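Local coordinates for protein Hpr(Ser) kinase (Coxiella burnetii, PDB 3TQF) that probably acts as a bifunctional kinase and phosphatase that adds phosphate to, and removes it from, a serine of the phosphocarrier protein HPr, at residues V44-D50 against G60-S64; K103-P108 against L132-H136. Numbering follows the deposited sequence.

In the fold
Following the chain from its N terminus, contact 1 comes first: the end of strand 42-45 turns into strand 48-53, which folds back on strand 58-61, so that residues 60-64 return to 44-50 and close a short loop. Strand 58-61 pairs with strand 92-102, and contact 2 begins just beyond the latter, where loop 103-108 meets residues 132-136 at the end of strand 126-134. The two contacts follow in series, neither nested nor crossed. Their centres lie 26 Å apart, on opposite sides of the chain's centre, with nearest atoms about 14 Å apart. Strand 92-102 links them, pairing antiparallel with 58-61 and parallel with 126-134 in one mixed sheet.

Contact 1 (V44-D50 against G60-S64); sequences VCDDVID and GSCPS
Strand 44-45 breaks at D46 and D47, and the chain resumes as strand 48-50 against residues 60-61. D47, with positive phi (67/-68), sits at the centre of a classic gamma turn closed by V48 N to D46 O (2.7 Å); its own N and O are bound by N10 OD1 and H8 ND1. Across the segments, D50 and S61 form an antiparallel hydrogen-bonded pair (CA-CA 5.0 Å): D50 N donates to S61 O and S61 N to D50 O, both at 2.7 Å, the second nearly linear (170°). D50 O also receives a CA-H...O contact from G60 CA (3.3 Å) and a weak bond from S61 OG (3.4 Å, chi1 p). This is the hairpin of strands 48-53 and 58-61, flanked by a classic beta bulge in which V44 (-101/-54) and C45 both face F11. A disulfide joins C45 of the bulge to C62, just past strand 58-61: both chi1 t, CA atoms 5.1 Å apart, C45 SG to C62 SG 2.0 Å and chi3 50°. P63 lies against the bridge, its CD 3.9 Å from C45 SG. The D46 carboxylate is hydrogen-bonded, OD1 only weakly to S30 OG of a probable P-loop.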
ATOM      1  N   VAL A  44      14.807 -14.915  -1.718  1.00 38.80           N
ATOM      2  CA  VAL A  44      15.640 -16.103  -1.801  1.00 40.57           C
ATOM      3  C   VAL A  44      14.894 -17.135  -2.637  1.00 41.89           C
ATOM      4  O   VAL A  44      15.427 -17.628  -3.634  1.00 43.78           O
ATOM      5  CB  VAL A  44      16.005 -16.672  -0.422  1.00 40.15           C
ATOM      6  CG1 VAL A  44      17.050 -17.764  -0.563  1.00 41.87           C
ATOM      7  CG2 VAL A  44      16.528 -15.577   0.475  1.00 39.07           C
ATOM      8  N   CYS A  45      13.656 -17.445  -2.253  1.00 41.53           N
ATOM      9  CA  CYS A  45      12.863 -18.418  -3.001  1.00 43.20           C
ATOM     10  C   CYS A  45      11.354 -18.349  -2.744  1.00 42.43           C
ATOM     11  O   CYS A  45      10.913 -18.029  -1.642  1.00 41.23           O
ATOM     12  CB  CYS A  45      13.351 -19.829  -2.685  1.00 44.78           C
ATOM     13  SG  CYS A  45      13.073 -21.000  -4.025  1.00 48.71           S
ATOM     14  N   ASP A  46      10.582 -18.668  -3.782  1.00 43.73           N
ATOM     15  CA  ASP A  46       9.130 -18.772  -3.696  1.00 43.65           C
ATOM     16  C   ASP A  46       8.773 -20.242  -3.512  1.00 45.06           C
ATOM     17  O   ASP A  46       9.490 -21.124  -3.993  1.00 46.79           O
ATOM     18  CB  ASP A  46       8.492 -18.236  -4.988  1.00 44.47           C
ATOM     19  CG  ASP A  46       7.053 -17.740  -4.793  1.00 44.60           C
ATOM     20  OD1 ASP A  46       6.797 -16.951  -3.848  1.00 43.44           O
ATOM     21  OD2 ASP A  46       6.183 -18.115  -5.619  1.00 46.65           O
ATOM     22  N   ASP A  47       7.680 -20.497  -2.799  1.00 44.74           N
ATOM     23  CA  ASP A  47       7.100 -21.842  -2.647  1.00 46.32           C
ATOM     24  C   ASP A  47       7.924 -22.860  -1.852  1.00 46.86           C
ATOM     25  O   ASP A  47       7.497 -23.282  -0.781  1.00 47.18           O
ATOM     26  CB  ASP A  47       6.723 -22.451  -4.005  1.00 48.28           C
ATOM     27  CG  ASP A  47       5.958 -23.761  -3.858  1.00 51.08           C
ATOM     28  OD1 ASP A  47       5.050 -23.827  -2.998  1.00 51.51           O
ATOM     29  OD2 ASP A  47       6.264 -24.731  -4.594  1.00 54.58           O
ATOM     30  N   VAL A  48       9.072 -23.281  -2.380  1.00 47.54           N
ATOM     31  CA  VAL A  48       9.867 -24.352  -1.755  1.00 48.60           C
ATOM     32  C   VAL A  48      11.322 -23.938  -1.545  1.00 48.07           C
ATOM     33  O   VAL A  48      11.890 -23.224  -2.362  1.00 48.05           O
ATOM     34  CB  VAL A  48       9.820 -25.637  -2.598  1.00 51.19           C
ATOM     35  CG1 VAL A  48      10.798 -26.672  -2.073  1.00 53.13           C
ATOM     36  CG2 VAL A  48       8.414 -26.203  -2.599  1.00 52.23           C
ATOM     37  N   ILE A  49      11.912 -24.403  -0.444  1.00 48.02           N
ATOM     38  CA  ILE A  49      13.268 -24.029  -0.046  1.00 47.73           C
ATOM     39  C   ILE A  49      14.098 -25.266   0.265  1.00 49.90           C
ATOM     40  O   ILE A  49      13.644 -26.144   0.993  1.00 50.69           O
ATOM     41  CB  ILE A  49      13.260 -23.188   1.245  1.00 45.83           C
ATOM     42  CG1 ILE A  49      12.213 -22.091   1.189  1.00 44.12           C
ATOM     43  CG2 ILE A  49      14.611 -22.555   1.487  1.00 45.86           C
ATOM     44  CD1 ILE A  49      11.905 -21.530   2.541  1.00 43.60           C
ATOM     45  N   ASP A  50      15.316 -25.329  -0.267  1.00 51.07           N
ATOM     46  CA  ASP A  50      16.278 -26.335   0.170  1.00 53.42           C
ATOM     47  C   ASP A  50      16.940 -25.845   1.455  1.00 52.45           C
ATOM     48  O   ASP A  50      17.326 -24.679   1.548  1.00 50.70           O
ATOM     49  CB  ASP A  50      17.346 -26.596  -0.897  1.00 55.78           C
ATOM     50  CG  ASP A  50      16.777 -27.214  -2.163  1.00 57.64           C
ATOM     51  OD1 ASP A  50      15.541 -27.377  -2.269  1.00 57.79           O
ATOM     52  OD2 ASP A  50      17.575 -27.537  -3.063  1.00 60.35           O
ATOM     53  N   GLY A  60      19.240 -21.590   4.037  1.00 45.40           N
ATOM     54  CA  GLY A  60      18.167 -21.870   3.089  1.00 44.91           C
ATOM     55  C   GLY A  60      18.549 -21.412   1.694  1.00 45.62           C
ATOM     56  O   GLY A  60      19.005 -20.286   1.509  1.00 44.87           O
ATOM     57  N   SER A  61      18.354 -22.287   0.712  1.00 47.39           N
ATOM     58  CA  SER A  61      18.741 -22.008  -0.666  1.00 48.86           C
ATOM     59  C   SER A  61      17.648 -22.442  -1.633  1.00 49.25           C
ATOM     60  O   SER A  61      16.937 -23.412  -1.384  1.00 49.73           O
ATOM     61  CB  SER A  61      20.045 -22.723  -0.997  1.00 51.75           C
ATOM     62  OG  SER A  61      20.079 -23.994  -0.381  1.00 53.42           O
ATOM     63  N   CYS A  62      17.527 -21.709  -2.736  1.00 49.70           N
ATOM     64  CA  CYS A  62      16.506 -21.966  -3.746  1.00 50.18           C
ATOM     65  C   CYS A  62      17.107 -22.897  -4.788  1.00 53.19           C
ATOM     66  O   CYS A  62      18.248 -22.702  -5.198  1.00 54.93           O
ATOM     67  CB  CYS A  62      16.101 -20.644  -4.403  1.00 49.06           C
ATOM     68  SG  CYS A  62      14.559 -20.642  -5.378  1.00 49.71           S
ATOM     69  N   PRO A  63      16.352 -23.920  -5.217  1.00 54.41           N
ATOM     70  CA  PRO A  63      16.862 -24.759  -6.302  1.00 57.63           C
ATOM     71  C   PRO A  63      16.872 -23.988  -7.619  1.00 58.22           C
ATOM     72  O   PRO A  63      16.053 -23.085  -7.801  1.00 56.39           O
ATOM     73  CB  PRO A  63      15.873 -25.933  -6.351  1.00 58.45           C
ATOM     74  CG  PRO A  63      14.642 -25.460  -5.680  1.00 55.57           C
ATOM     75  CD  PRO A  63      15.014 -24.337  -4.756  1.00 53.26           C
ATOM     76  N   SER A  64      17.796 -24.334  -8.514  1.00 61.22           N
ATOM     77  CA  SER A  64      17.927 -23.664  -9.814  1.00 62.55           C
ATOM     78  C   SER A  64      16.614 -23.686 -10.603  1.00 62.01           C
ATOM     79  O   SER A  64      15.620 -24.254 -10.161  1.00 60.99           O
ATOM     80  CB  SER A  64      19.021 -24.340 -10.664  1.00 66.71           C
ATOM     81  OG  SER A  64      20.207 -24.570  -9.926  1.00 68.01           O
TER

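Contact 2 (K103-P108 against L132-H136); sequences KPEKMP and LFPIH
Residues 104-106 form a 3-10 turn, with K106 N bonded to K103 O (2.9 Å) and M107 N to P104 O (3.2 Å). The loop leaving strand 92-102 thus folds back over the end of its parallel neighbour 126-134 in the mixed sheet. The segments run in opposite senses, K103 level with I135 (CA-CA 5.5 Å) and P104 with P134 (5.0 Å), yet no hydrogen bond spans them; the contact is mostly apolar packing, ending in a CH-pi contact. L132 points toward the loop, its CD1 3.8 Å from P108 CG and its CB 3.8 Å from CE of selenomethionine M107. The CA-to-CB bond of F133 points away, and M107 SE lies 4.2 Å from F133 C. P134, which also meets G74 of a second subunit, receives the tip of M107 (chi1 t, chi2 p, chi3 t), with M107 CE 3.8 Å from P134 CD. I135 places CG2 4.0 Å from K103 CA and 4.2 Å from P104 CD, its O 3.1 Å from the latter. At H136 (chi1 m), P104 CG lies over the imidazole face, 3.9 Å from the centroid and 22° off the normal. M107 and L132 also touch L117 of strand 117-123, while F133 bonds through its backbone to strand 92-102 and packs on helix 141-165.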
ATOM      1  N   LYS A 103      -5.280 -16.394   9.983  1.00 47.63           N
ATOM      2  CA  LYS A 103      -6.544 -15.673   9.887  1.00 49.76           C
ATOM      3  C   LYS A 103      -6.940 -15.266  11.302  1.00 51.84           C
ATOM      4  O   LYS A 103      -6.871 -16.088  12.217  1.00 53.44           O
ATOM      5  CB  LYS A 103      -7.642 -16.548   9.278  1.00 52.27           C
ATOM      6  CG  LYS A 103      -7.319 -17.152   7.902  1.00 51.72           C
ATOM      7  CD  LYS A 103      -7.821 -16.304   6.745  1.00 51.93           C
ATOM      8  CE  LYS A 103      -7.756 -17.082   5.432  1.00 52.12           C
ATOM      9  NZ  LYS A 103      -8.832 -18.111   5.322  1.00 55.09           N
ATOM     10  N   PRO A 104      -7.351 -14.002  11.495  1.00 52.43           N
ATOM     11  CA  PRO A 104      -7.704 -13.499  12.820  1.00 54.47           C
ATOM     12  C   PRO A 104      -8.589 -14.428  13.647  1.00 58.14           C
ATOM     13  O   PRO A 104      -8.375 -14.555  14.850  1.00 59.32           O
ATOM     14  CB  PRO A 104      -8.440 -12.202  12.503  1.00 55.17           C
ATOM     15  CG  PRO A 104      -7.797 -11.716  11.265  1.00 52.26           C
ATOM     16  CD  PRO A 104      -7.397 -12.933  10.482  1.00 51.10           C
ATOM     17  N   GLU A 105      -9.563 -15.072  13.005  1.00 60.38           N
ATOM     18  CA  GLU A 105     -10.528 -15.930  13.713  1.00 64.53           C
ATOM     19  C   GLU A 105      -9.856 -17.173  14.309  1.00 64.87           C
ATOM     20  O   GLU A 105     -10.291 -17.678  15.345  1.00 67.91           O
ATOM     21  CB  GLU A 105     -11.679 -16.385  12.798  1.00 66.80           C
ATOM     22  CG  GLU A 105     -12.095 -15.411  11.701  1.00 66.46           C
ATOM     23  CD  GLU A 105     -11.336 -15.643  10.399  1.00 64.19           C
ATOM     24  OE1 GLU A 105     -11.522 -16.719   9.787  1.00 65.39           O
ATOM     25  OE2 GLU A 105     -10.551 -14.757   9.996  1.00 61.66           O
ATOM     26  N   LYS A 106      -8.804 -17.657  13.644  1.00 62.13           N
ATOM     27  CA  LYS A 106      -8.101 -18.877  14.048  1.00 62.45           C
ATOM     28  C   LYS A 106      -6.893 -18.579  14.939  1.00 60.68           C
ATOM     29  O   LYS A 106      -6.163 -19.487  15.340  1.00 60.72           O
ATOM     30  CB  LYS A 106      -7.656 -19.652  12.803  1.00 60.96           C
ATOM     31  CG  LYS A 106      -8.819 -20.098  11.910  1.00 63.44           C
ATOM     32  CD  LYS A 106      -8.381 -20.368  10.471  1.00 61.49           C
ATOM     33  CE  LYS A 106      -9.579 -20.436   9.533  1.00 63.42           C
ATOM     34  NZ  LYS A 106      -9.171 -20.738   8.134  1.00 62.02           N
HETATM   35  N   MSE A 107      -6.701 -17.302  15.254  1.00 59.44           N
HETATM   36  CA  MSE A 107      -5.570 -16.850  16.049  1.00 57.87           C
HETATM   37  C   MSE A 107      -5.771 -17.220  17.520  1.00 61.01           C
HETATM   38  O   MSE A 107      -6.826 -16.936  18.080  1.00 63.95           O
HETATM   39  CB  MSE A 107      -5.446 -15.334  15.912  1.00 56.10           C
HETATM   40  CG  MSE A 107      -4.172 -14.758  16.463  1.00 53.89           C
HETATM   41 SE   MSE A 107      -2.665 -14.866  15.240  1.00 47.85          SE
HETATM   42  CE  MSE A 107      -1.399 -14.017  16.451  1.00 47.49           C
ATOM     43  N   PRO A 108      -4.759 -17.847  18.157  1.00 61.02           N
ATOM     44  CA  PRO A 108      -4.881 -18.196  19.581  1.00 64.22           C
ATOM     45  C   PRO A 108      -4.936 -16.979  20.503  1.00 65.10           C
ATOM     46  O   PRO A 108      -4.634 -15.863  20.080  1.00 62.83           O
ATOM     47  CB  PRO A 108      -3.609 -19.007  19.873  1.00 63.19           C
ATOM     48  CG  PRO A 108      -3.013 -19.334  18.555  1.00 60.26           C
ATOM     49  CD  PRO A 108      -3.468 -18.286  17.596  1.00 58.35           C
ATOM     50  N   LEU A 132       3.213 -15.880  15.158  1.00 39.10           N
ATOM     51  CA  LEU A 132       1.888 -16.028  14.566  1.00 39.97           C
ATOM     52  C   LEU A 132       1.344 -14.630  14.321  1.00 39.54           C
ATOM     53  O   LEU A 132       1.093 -13.894  15.268  1.00 40.48           O
ATOM     54  CB  LEU A 132       0.948 -16.801  15.504  1.00 42.69           C
ATOM     55  CG  LEU A 132       1.350 -18.219  15.935  1.00 43.98           C
ATOM     56  CD1 LEU A 132       0.205 -18.866  16.682  1.00 47.15           C
ATOM     57  CD2 LEU A 132       1.754 -19.092  14.765  1.00 42.99           C
ATOM     58  N   PHE A 133       1.181 -14.253  13.057  1.00 38.68           N
ATOM     59  CA  PHE A 133       0.732 -12.906  12.718  1.00 38.50           C
ATOM     60  C   PHE A 133      -0.665 -12.897  12.115  1.00 39.91           C
ATOM     61  O   PHE A 133      -0.901 -13.556  11.110  1.00 39.42           O
ATOM     62  CB  PHE A 133       1.703 -12.230  11.754  1.00 36.43           C
ATOM     63  CG  PHE A 133       1.474 -10.755  11.627  1.00 36.22           C
ATOM     64  CD1 PHE A 133       0.746 -10.239  10.572  1.00 35.67           C
ATOM     65  CD2 PHE A 133       1.951  -9.887  12.592  1.00 36.60           C
ATOM     66  CE1 PHE A 133       0.520  -8.888  10.467  1.00 36.03           C
ATOM     67  CE2 PHE A 133       1.726  -8.530  12.494  1.00 36.89           C
ATOM     68  CZ  PHE A 133       1.009  -8.030  11.430  1.00 36.78           C
ATOM     69  N   PRO A 134      -1.593 -12.129  12.719  1.00 42.15           N
ATOM     70  CA  PRO A 134      -2.954 -12.037  12.209  1.00 44.03           C
ATOM     71  C   PRO A 134      -3.022 -11.226  10.925  1.00 43.41           C
ATOM     72  O   PRO A 134      -2.482 -10.125  10.865  1.00 42.46           O
ATOM     73  CB  PRO A 134      -3.695 -11.315  13.327  1.00 46.13           C
ATOM     74  CG  PRO A 134      -2.671 -10.484  13.970  1.00 44.95           C
ATOM     75  CD  PRO A 134      -1.392 -11.248  13.884  1.00 42.84           C
ATOM     76  N   ILE A 135      -3.690 -11.772   9.913  1.00 44.56           N
ATOM     77  CA  ILE A 135      -3.767 -11.131   8.607  1.00 44.33           C
ATOM     78  C   ILE A 135      -5.124 -10.464   8.399  1.00 46.76           C
ATOM     79  O   ILE A 135      -6.141 -11.138   8.261  1.00 48.99           O
ATOM     80  CB  ILE A 135      -3.482 -12.142   7.469  1.00 43.62           C
ATOM     81  CG1 ILE A 135      -3.483 -11.443   6.107  1.00 43.22           C
ATOM     82  CG2 ILE A 135      -4.495 -13.284   7.476  1.00 45.60           C
ATOM     83  CD1 ILE A 135      -2.677 -12.189   5.039  1.00 42.09           C
ATOM     84  N   HIS A 136      -5.130  -9.134   8.395  1.00 47.14           N
ATOM     85  CA  HIS A 136      -6.312  -8.356   8.035  1.00 49.28           C
ATOM     86  C   HIS A 136      -6.103  -7.821   6.624  1.00 48.73           C
ATOM     87  O   HIS A 136      -4.995  -7.401   6.289  1.00 47.05           O
ATOM     88  CB  HIS A 136      -6.503  -7.190   8.999  1.00 50.37           C
ATOM     89  CG  HIS A 136      -6.712  -7.606  10.422  1.00 51.42           C
ATOM     90  ND1 HIS A 136      -7.958  -7.883  10.942  1.00 53.79           N
ATOM     91  CD2 HIS A 136      -5.834  -7.778  11.437  1.00 50.07           C
ATOM     92  CE1 HIS A 136      -7.838  -8.214  12.215  1.00 54.57           C
ATOM     93  NE2 HIS A 136      -6.559  -8.160  12.540  1.00 52.29           N
TER